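Local coordinates for protein BamaA.19900.a (Balamuthia mandrillaris, PDB 6VZZ) that probably phosphorylates glucose with ATP as a glucokinase of the actin-like ATPase clan, and binds beta-D-glucopyranose, at residues E93-L99 / L131-P137; G34-Y38 / L90-A94; V222-V227 / F315-I319. All coordinates share one frame; numbering follows the deposited sequence.

Contact 1 of 3, residues E93-L99 / L131-P137; sequences EASGACL and LPSFLFP. With CA (calcium ion), chain C.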
loop_
_atom_site.group_PDB
_atom_site.type_symbol
_atom_site.label_atom_id
_atom_site.label_comp_id
_atom_site.label_asym_id
_atom_site.label_seq_id
_atom_site.Cartn_x
_atom_site.Cartn_y
_atom_site.Cartn_z
ATOM N N GLU A 93 1.955 40.772 -4.332
ATOM C CA GLU A 93 2.428 39.394 -4.423
ATOM C C GLU A 93 1.506 38.420 -3.701
ATOM O O GLU A 93 0.806 38.775 -2.746
ATOM C CB GLU A 93 3.818 39.274 -3.803
ATOM C CG GLU A 93 4.960 39.434 -4.756
ATOM C CD GLU A 93 6.288 39.373 -4.047
ATOM O OE1 GLU A 93 6.302 39.379 -2.785
ATOM O OE2 GLU A 93 7.319 39.315 -4.760
ATOM N N ALA A 94 1.553 37.166 -4.144
ATOM C CA ALA A 94 0.880 36.076 -3.453
ATOM C C ALA A 94 1.606 35.742 -2.156
ATOM O O ALA A 94 2.836 35.836 -2.063
ATOM C CB ALA A 94 0.814 34.837 -4.350
ATOM N N SER A 95 0.833 35.339 -1.144
ATOM C CA SER A 95 1.392 35.050 0.170
ATOM C C SER A 95 1.759 33.586 0.358
ATOM O O SER A 95 2.337 33.237 1.392
ATOM C CB SER A 95 0.409 35.473 1.261
ATOM O OG SER A 95 0.154 36.869 1.189
ATOM N N GLY A 96 1.442 32.731 -0.603
ATOM C CA GLY A 96 1.714 31.316 -0.494
ATOM C C GLY A 96 1.257 30.573 -1.730
ATOM O O GLY A 96 0.331 31.019 -2.417
ATOM N N ALA A 97 1.896 29.445 -2.039
ATOM C CA ALA A 97 1.548 28.707 -3.240
ATOM C C ALA A 97 1.767 27.224 -3.001
ATOM O O ALA A 97 2.641 26.823 -2.225
ATOM C CB ALA A 97 2.358 29.178 -4.450
ATOM N N CYS A 98 0.947 26.412 -3.658
ATOM C CA CYS A 98 1.122 24.967 -3.655
ATOM C C CYS A 98 0.784 24.430 -5.035
ATOM O O CYS A 98 -0.264 24.769 -5.594
ATOM C CB CYS A 98 0.245 24.292 -2.608
ATOM S SG CYS A 98 0.300 22.491 -2.725
ATOM N N LEU A 99 1.675 23.605 -5.582
ATOM C CA LEU A 99 1.478 22.962 -6.875
ATOM C C LEU A 99 1.278 21.469 -6.657
ATOM O O LEU A 99 2.179 20.787 -6.151
ATOM C CB LEU A 99 2.666 23.210 -7.797
ATOM C CG LEU A 99 3.005 24.679 -8.034
ATOM C CD1 LEU A 99 4.169 25.078 -7.170
ATOM C CD2 LEU A 99 3.304 24.929 -9.500
ATOM N N LEU A 131 10.053 29.018 -11.046
ATOM C CA LEU A 131 8.729 29.600 -10.939
ATOM C C LEU A 131 8.828 31.094 -10.668
ATOM O O LEU A 131 9.723 31.541 -9.943
ATOM C CB LEU A 131 7.952 28.929 -9.815
ATOM C CG LEU A 131 7.752 27.425 -9.987
ATOM C CD1 LEU A 131 7.120 26.823 -8.740
ATOM C CD2 LEU A 131 6.900 27.147 -11.207
ATOM N N PRO A 132 7.910 31.881 -11.229
ATOM C CA PRO A 132 7.935 33.333 -10.982
ATOM C C PRO A 132 7.627 33.660 -9.523
ATOM O O PRO A 132 6.643 33.186 -8.953
ATOM C CB PRO A 132 6.860 33.877 -11.932
ATOM C CG PRO A 132 5.946 32.716 -12.188
ATOM C CD PRO A 132 6.780 31.465 -12.079
ATOM N N SER A 133 8.488 34.489 -8.924
ATOM C CA SER A 133 8.338 34.884 -7.525
ATOM C C SER A 133 6.965 35.474 -7.210
ATOM O O SER A 133 6.455 35.276 -6.102
ATOM C CB SER A 133 9.418 35.895 -7.164
ATOM O OG SER A 133 10.668 35.253 -7.039
ATOM N N PHE A 134 6.363 36.216 -8.145
ATOM C CA PHE A 134 5.102 36.883 -7.842
ATOM C C PHE A 134 4.039 35.889 -7.376
ATOM O O PHE A 134 3.365 36.120 -6.366
ATOM C CB PHE A 134 4.606 37.669 -9.053
ATOM C CG PHE A 134 3.335 38.416 -8.793
ATOM C CD1 PHE A 134 3.364 39.689 -8.260
ATOM C CD2 PHE A 134 2.104 37.834 -9.057
ATOM C CE1 PHE A 134 2.199 40.370 -8.002
ATOM C CE2 PHE A 134 0.941 38.510 -8.797
ATOM C CZ PHE A 134 0.988 39.784 -8.269
ATOM N N LEU A 135 3.868 34.781 -8.093
ATOM C CA LEU A 135 2.853 33.813 -7.702
ATOM C C LEU A 135 3.397 32.721 -6.807
ATOM O O LEU A 135 2.609 32.016 -6.167
ATOM C CB LEU A 135 2.210 33.151 -8.928
ATOM C CG LEU A 135 1.333 33.993 -9.849
ATOM C CD1 LEU A 135 0.669 33.107 -10.889
ATOM C CD2 LEU A 135 0.291 34.759 -9.059
ATOM N N PHE A 136 4.711 32.558 -6.746
ATOM C CA PHE A 136 5.334 31.425 -6.062
ATOM C C PHE A 136 6.425 31.960 -5.149
ATOM O O PHE A 136 7.614 31.891 -5.480
ATOM C CB PHE A 136 5.866 30.409 -7.072
ATOM C CG PHE A 136 4.822 29.944 -8.042
ATOM C CD1 PHE A 136 3.911 28.954 -7.685
ATOM C CD2 PHE A 136 4.719 30.522 -9.301
ATOM C CE1 PHE A 136 2.926 28.538 -8.572
ATOM C CE2 PHE A 136 3.739 30.105 -10.192
ATOM C CZ PHE A 136 2.843 29.117 -9.827
ATOM N N PRO A 137 6.050 32.494 -3.986
ATOM C CA PRO A 137 7.045 33.040 -3.051
ATOM C C PRO A 137 8.083 31.993 -2.701
ATOM O O PRO A 137 7.731 30.862 -2.329
ATOM C CB PRO A 137 6.206 33.428 -1.826
ATOM C CG PRO A 137 4.956 32.604 -1.943
ATOM C CD PRO A 137 4.696 32.463 -3.404
HETATM CA CA CA C . 8.665 38.499 -2.706
HETATM O O HOH W 1 5.020 35.984 -3.651
HETATM O O HOH W 2 9.534 38.515 -4.895
#
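Glu93 lies over the ring of Phe134. Its CA sits 4.1 Å from the ring centroid, 27° off the normal, which is a CH-pi contact over the face. CG of Glu93 adds a contact to CD1 of the same ring. The extended chain carries the carboxylate out to a calcium ion, with OE1 at 2.5 Å and OE2 at 2.6 Å from the metal. Both oxygens bind, so the group is held as a bidentate ligand, and a water is a further ligand. Phe134 has its CG anti to the backbone N (chi1 -178°), which brings the ring beside the Glu93 backbone.

Ala94 makes the one direct hydrogen bond between the segments. Its N donates to Phe134 O at 3.1 Å, almost in line with the carbonyl. A water lies between Ala94 O and Ser133 O and links the two segments. Gly96 follows, with its N and CA against CG of Pro137.

Ala97 points its CB at the turn of the other segment. It meets Phe136 CD1 at 3.6 Å and also approaches Leu135 O and Pro137 CD. Leu99 ends the row. Its CD2 lies 3.7 Å from Phe136 CE1, and the two side chains cross at about a right angle. CD1 of Leu99 meets CD1 of Leu131 tip to tip at 3.8 Å. Leu131 CG in turn covers one face of the Phe136 ring, near its rim.

Residues 131-137 thus lie against the start of strand 96-101, the fourth strand of the five-stranded sheet. This strand runs between strands 37-43 and 141-145. Helix 72-90 packs behind the loop, where Phe79 meets the Phe136 ring edge-to-face, and helix 380-389 touches Cys98.

Contact 2 of 3, residues G34-Y38 / L90-A94; sequences GLKYY and LGVEA. With CA (calcium ion), chain C.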
loop_
_atom_site.group_PDB
_atom_site.type_symbol
_atom_site.label_atom_id
_atom_site.label_comp_id
_atom_site.label_asym_id
_atom_site.label_seq_id
_atom_site.Cartn_x
_atom_site.Cartn_y
_atom_site.Cartn_z
ATOM N N GLY A 34 -4.933 44.164 4.662
ATOM C CA GLY A 34 -4.204 43.938 3.436
ATOM C C GLY A 34 -4.907 42.908 2.569
ATOM O O GLY A 34 -6.022 42.462 2.844
ATOM N N LEU A 35 -4.220 42.529 1.497
ATOM C CA LEU A 35 -4.720 41.535 0.551
ATOM C C LEU A 35 -3.802 40.320 0.622
ATOM O O LEU A 35 -2.743 40.293 -0.013
ATOM C CB LEU A 35 -4.778 42.100 -0.859
ATOM C CG LEU A 35 -5.146 41.099 -1.955
ATOM C CD1 LEU A 35 -6.587 40.582 -1.802
ATOM C CD2 LEU A 35 -4.919 41.729 -3.315
ATOM N N LYS A 36 -4.198 39.324 1.400
ATOM C CA LYS A 36 -3.458 38.076 1.513
ATOM C C LYS A 36 -4.221 37.034 0.703
ATOM O O LYS A 36 -5.359 36.699 1.042
ATOM C CB LYS A 36 -3.293 37.664 2.979
ATOM N N TYR A 37 -3.605 36.546 -0.378
ATOM C CA TYR A 37 -4.198 35.519 -1.228
ATOM C C TYR A 37 -3.168 34.449 -1.557
ATOM O O TYR A 37 -1.959 34.639 -1.388
ATOM C CB TYR A 37 -4.765 36.099 -2.524
ATOM C CG TYR A 37 -3.748 36.574 -3.523
ATOM C CD1 TYR A 37 -3.206 37.850 -3.435
ATOM C CD2 TYR A 37 -3.348 35.761 -4.582
ATOM C CE1 TYR A 37 -2.283 38.303 -4.363
ATOM C CE2 TYR A 37 -2.415 36.203 -5.519
ATOM C CZ TYR A 37 -1.889 37.478 -5.400
ATOM O OH TYR A 37 -0.970 37.946 -6.312
ATOM N N TYR A 38 -3.665 33.311 -2.038
ATOM C CA TYR A 38 -2.833 32.130 -2.213
ATOM C C TYR A 38 -3.048 31.516 -3.592
ATOM O O TYR A 38 -4.129 31.625 -4.180
ATOM C CB TYR A 38 -3.117 31.119 -1.102
ATOM C CG TYR A 38 -2.862 31.696 0.269
ATOM C CD1 TYR A 38 -3.823 32.476 0.906
ATOM C CD2 TYR A 38 -1.649 31.489 0.919
ATOM C CE1 TYR A 38 -3.589 33.029 2.152
ATOM C CE2 TYR A 38 -1.407 32.036 2.171
ATOM C CZ TYR A 38 -2.382 32.806 2.782
ATOM O OH TYR A 38 -2.155 33.349 4.025
ATOM N N LEU A 90 -3.484 42.827 -9.790
ATOM C CA LEU A 90 -3.487 42.856 -8.334
ATOM C C LEU A 90 -2.364 43.679 -7.730
ATOM O O LEU A 90 -2.524 44.190 -6.619
ATOM C CB LEU A 90 -3.395 41.438 -7.768
ATOM C CG LEU A 90 -4.598 40.519 -7.912
ATOM C CD1 LEU A 90 -4.297 39.224 -7.193
ATOM C CD2 LEU A 90 -5.819 41.187 -7.333
ATOM N N GLY A 91 -1.228 43.804 -8.408
ATOM C CA GLY A 91 -0.106 44.498 -7.811
ATOM C C GLY A 91 0.599 43.737 -6.696
ATOM O O GLY A 91 1.830 43.610 -6.713
ATOM N N VAL A 92 -0.159 43.222 -5.725
ATOM C CA VAL A 92 0.408 42.633 -4.516
ATOM C C VAL A 92 0.748 41.163 -4.751
ATOM O O VAL A 92 -0.059 40.405 -5.303
ATOM C CB VAL A 92 -0.554 42.801 -3.328
ATOM C CG1 VAL A 92 -0.011 42.104 -2.086
ATOM C CG2 VAL A 92 -0.750 44.274 -3.030
ATOM N N GLU A 93 1.955 40.772 -4.332
ATOM C CA GLU A 93 2.428 39.394 -4.423
ATOM C C GLU A 93 1.506 38.420 -3.701
ATOM O O GLU A 93 0.806 38.775 -2.746
ATOM C CB GLU A 93 3.818 39.274 -3.803
ATOM C CG GLU A 93 4.960 39.434 -4.756
ATOM C CD GLU A 93 6.288 39.373 -4.047
ATOM O OE1 GLU A 93 6.302 39.379 -2.785
ATOM O OE2 GLU A 93 7.319 39.315 -4.760
ATOM N N ALA A 94 1.553 37.166 -4.144
ATOM C CA ALA A 94 0.880 36.076 -3.453
ATOM C C ALA A 94 1.606 35.742 -2.156
ATOM O O ALA A 94 2.836 35.836 -2.063
ATOM C CB ALA A 94 0.814 34.837 -4.350
HETATM CA CA CA C . 8.665 38.499 -2.706
HETATM O O HOH W 2 9.534 38.515 -4.895
#
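Tyr37 reaches across to residues 90-94 and ends in a hydrogen bond to Val92. Its CB does not head straight for the other segment. CG stands between the backbone N and the carbonyl carbon (chi1 71°), and from there the ring extends toward the loop. CD1 comes to 4.1 Å from CD1 of Leu90. CE1 lies nearer, between that methyl and the backbone oxygens of Val92 and Glu93. CE2, across the ring, packs on CB of Ala94 at 3.7 Å.

CZ lies 3.5 Å from Leu90 CD1, which stands over one face of the ring. The opposite face carries Ala94 CA, 22° off the normal. Both are CH-pi contacts, so the phenol is held between an aliphatic methyl and a backbone carbon.

The loop belongs to a beta-alpha-beta connection. Strand 62-68 leads to helix 72-90, and strand 96-101 then runs parallel to the first in the five-stranded sheet, consistent with the actin-like ATPase fold. Gly91 leaves the helix with positive phi. Tyr37, on strand 37-43, packs against this loop and so links the helix end to its strand, where its backbone also bonds with Ser95.

At the tip, OH donates to Val92 O at 2.8 Å. The hydroxyl lies in the carbonyl plane, with a C=O...O angle of 155°. The acceptor sits at the ring edge, near the ring plane. This bond holds the tip in place, while Leu90 CD1 and Ala94 CA restrict the ring's rotation.

Leu35 adds a smaller apolar patch. Its CD2 meets CD2 of Leu90 at 4.2 Å, the two side chains crossing at about a right angle. CG1 of Val92 rests 3.9 Å from Leu35 O, and Phe134 also touches Tyr37 from the neighbouring loop.

Contact 3 of 3, residues V222-V227 / F315-I319; sequences VAISPV and FLMRI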
loop_
_atom_site.group_PDB
_atom_site.type_symbol
_atom_site.label_atom_id
_atom_site.label_comp_id
_atom_site.label_asym_id
_atom_site.label_seq_id
_atom_site.Cartn_x
_atom_site.Cartn_y
_atom_site.Cartn_z
ATOM N N VAL A 222 2.016 -0.387 -10.481
ATOM C CA VAL A 222 2.327 -1.770 -10.127
ATOM C C VAL A 222 1.820 -2.707 -11.216
ATOM O O VAL A 222 0.849 -2.416 -11.927
ATOM C CB VAL A 222 1.744 -2.149 -8.750
ATOM C CG1 VAL A 222 2.230 -1.198 -7.669
ATOM C CG2 VAL A 222 0.223 -2.233 -8.801
ATOM N N ALA A 223 2.493 -3.848 -11.349
ATOM C CA ALA A 223 2.090 -4.857 -12.316
ATOM C C ALA A 223 0.680 -5.356 -12.031
ATOM O O ALA A 223 0.249 -5.442 -10.878
ATOM C CB ALA A 223 3.067 -6.025 -12.286
ATOM N N ILE A 224 -0.040 -5.697 -13.097
ATOM C CA ILE A 224 -1.417 -6.159 -12.986
ATOM C C ILE A 224 -1.473 -7.557 -12.382
ATOM O O ILE A 224 -0.456 -8.252 -12.286
ATOM C CB ILE A 224 -2.099 -6.130 -14.366
ATOM C CG1 ILE A 224 -1.222 -6.818 -15.409
ATOM C CG2 ILE A 224 -2.339 -4.703 -14.796
ATOM C CD1 ILE A 224 -1.364 -8.299 -15.459
ATOM N N SER A 225 -2.673 -7.987 -12.005
ATOM C CA SER A 225 -2.958 -9.346 -11.600
ATOM C C SER A 225 -3.866 -10.029 -12.614
ATOM O O SER A 225 -4.710 -9.377 -13.230
ATOM C CB SER A 225 -3.627 -9.362 -10.223
ATOM O OG SER A 225 -2.647 -9.248 -9.217
ATOM N N PRO A 226 -3.728 -11.334 -12.812
ATOM C CA PRO A 226 -4.605 -12.054 -13.740
ATOM C C PRO A 226 -5.901 -12.442 -13.036
ATOM O O PRO A 226 -6.086 -12.170 -11.856
ATOM C CB PRO A 226 -3.776 -13.283 -14.102
ATOM C CG PRO A 226 -3.040 -13.586 -12.858
ATOM C CD PRO A 226 -2.735 -12.236 -12.203
ATOM N N VAL A 227 -6.809 -13.075 -13.785
ATOM C CA VAL A 227 -7.970 -13.713 -13.168
ATOM C C VAL A 227 -7.633 -15.167 -12.886
ATOM O O VAL A 227 -6.566 -15.659 -13.281
ATOM C CB VAL A 227 -9.230 -13.644 -14.051
ATOM C CG1 VAL A 227 -9.769 -12.250 -14.121
ATOM C CG2 VAL A 227 -8.937 -14.192 -15.445
ATOM N N PHE A 315 -10.263 -3.565 -14.688
ATOM C CA PHE A 315 -8.941 -3.498 -14.080
ATOM C C PHE A 315 -8.863 -2.411 -13.023
ATOM O O PHE A 315 -8.080 -2.534 -12.076
ATOM C CB PHE A 315 -7.867 -3.306 -15.145
ATOM C CG PHE A 315 -7.438 -4.589 -15.782
ATOM C CD1 PHE A 315 -8.179 -5.144 -16.820
ATOM C CD2 PHE A 315 -6.317 -5.262 -15.324
ATOM C CE1 PHE A 315 -7.797 -6.347 -17.399
ATOM C CE2 PHE A 315 -5.929 -6.456 -15.893
ATOM C CZ PHE A 315 -6.667 -7.004 -16.937
ATOM N N LEU A 316 -9.668 -1.354 -13.146
ATOM C CA LEU A 316 -9.782 -0.415 -12.033
ATOM C C LEU A 316 -10.334 -1.116 -10.796
ATOM O O LEU A 316 -9.827 -0.924 -9.686
ATOM C CB LEU A 316 -10.666 0.772 -12.417
ATOM C CG LEU A 316 -10.997 1.694 -11.235
ATOM C CD1 LEU A 316 -9.766 2.455 -10.786
ATOM C CD2 LEU A 316 -12.117 2.645 -11.582
ATOM N N MET A 317 -11.358 -1.957 -10.972
ATOM C CA MET A 317 -11.886 -2.701 -9.835
ATOM C C MET A 317 -10.868 -3.697 -9.282
ATOM O O MET A 317 -10.878 -3.979 -8.081
ATOM C CB MET A 317 -13.174 -3.426 -10.225
ATOM C CG MET A 317 -14.364 -2.517 -10.484
ATOM S SD MET A 317 -14.890 -1.605 -9.018
ATOM C CE MET A 317 -14.449 0.066 -9.459
ATOM N N ARG A 318 -9.984 -4.241 -10.128
ATOM C CA ARG A 318 -9.037 -5.238 -9.630
ATOM C C ARG A 318 -7.950 -4.605 -8.765
ATOM O O ARG A 318 -7.577 -5.165 -7.726
ATOM C CB ARG A 318 -8.405 -6.008 -10.783
ATOM C CG ARG A 318 -7.495 -7.123 -10.313
ATOM C CD ARG A 318 -7.223 -8.110 -11.436
ATOM N NE ARG A 318 -8.454 -8.414 -12.151
ATOM C CZ ARG A 318 -8.512 -8.991 -13.347
ATOM N NH1 ARG A 318 -9.690 -9.194 -13.919
ATOM N NH2 ARG A 318 -7.398 -9.343 -13.977
ATOM N N ILE A 319 -7.412 -3.455 -9.174
ATOM C CA ILE A 319 -6.410 -2.806 -8.336
ATOM C C ILE A 319 -7.063 -2.276 -7.062
ATOM O O ILE A 319 -6.478 -2.334 -5.974
ATOM C CB ILE A 319 -5.666 -1.704 -9.126
ATOM C CG1 ILE A 319 -4.585 -1.019 -8.277
ATOM C CG2 ILE A 319 -6.622 -0.641 -9.627
ATOM C CD1 ILE A 319 -3.615 -1.967 -7.609
#
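The Arg318 guanidinium has Ser225 O at its edge, in its plane. NH2 donates to that oxygen at 2.8 Å with an N-H...O angle of 158°, and the donor is tilted 27° from the carbonyl plane. Val227 CG1 approaches the guanidinium obliquely, and the two side chains cross at about a right angle. The Phe315 ring is met obliquely by Ile224 CG2, 4.1 Å from CD2.

Arg318 starts with CG anti to its N (chi1 -176°) and stays extended at chi2, which brings CD to 3.3 Å from Ser225 O. The bend at chi3 then turns the guanidinium so that NH2 meets that oxygen. Its NE and NH1 form salt bridges with Glu356 and Glu237, so two carboxylates share the one buried guanidinium. Val222 CG2 touches Ile319 CD1 at 4.0 Å.

The Ser225 hydroxyl bonds instead to Ile224 O of the second subunit, and Asn322 of that subunit bonds to Ala223 N. The segment 222-227 therefore lies at the dimer interface. Helix 303-327 holds one side of it, helix 234-249 packs on Ile224 and Val227, and strand 186-191 lies behind the helix at Leu316.

From the N terminus, residues 34-38 lead into strand 37-43. Contact 2 closes the loop to 90-94, the return from helix 72-90. Contact 1 starts on those same residues, sharing Glu93 and Ala94, and closes the next loop at 131-137. The two are chained rather than nested, and their centres are 10 Å apart. Phe134 of contact 1 packs on Tyr37 of contact 2. Both contacts reach the same sheet through neighbouring strands 37-43 and 96-101, with helix 72-90 beside them. Contact 3 opens later, after both have closed. It joins the loop 222-227 to helix 303-327, on the opposite side of the chain's centre, about 40 Å from contact 1 between centres.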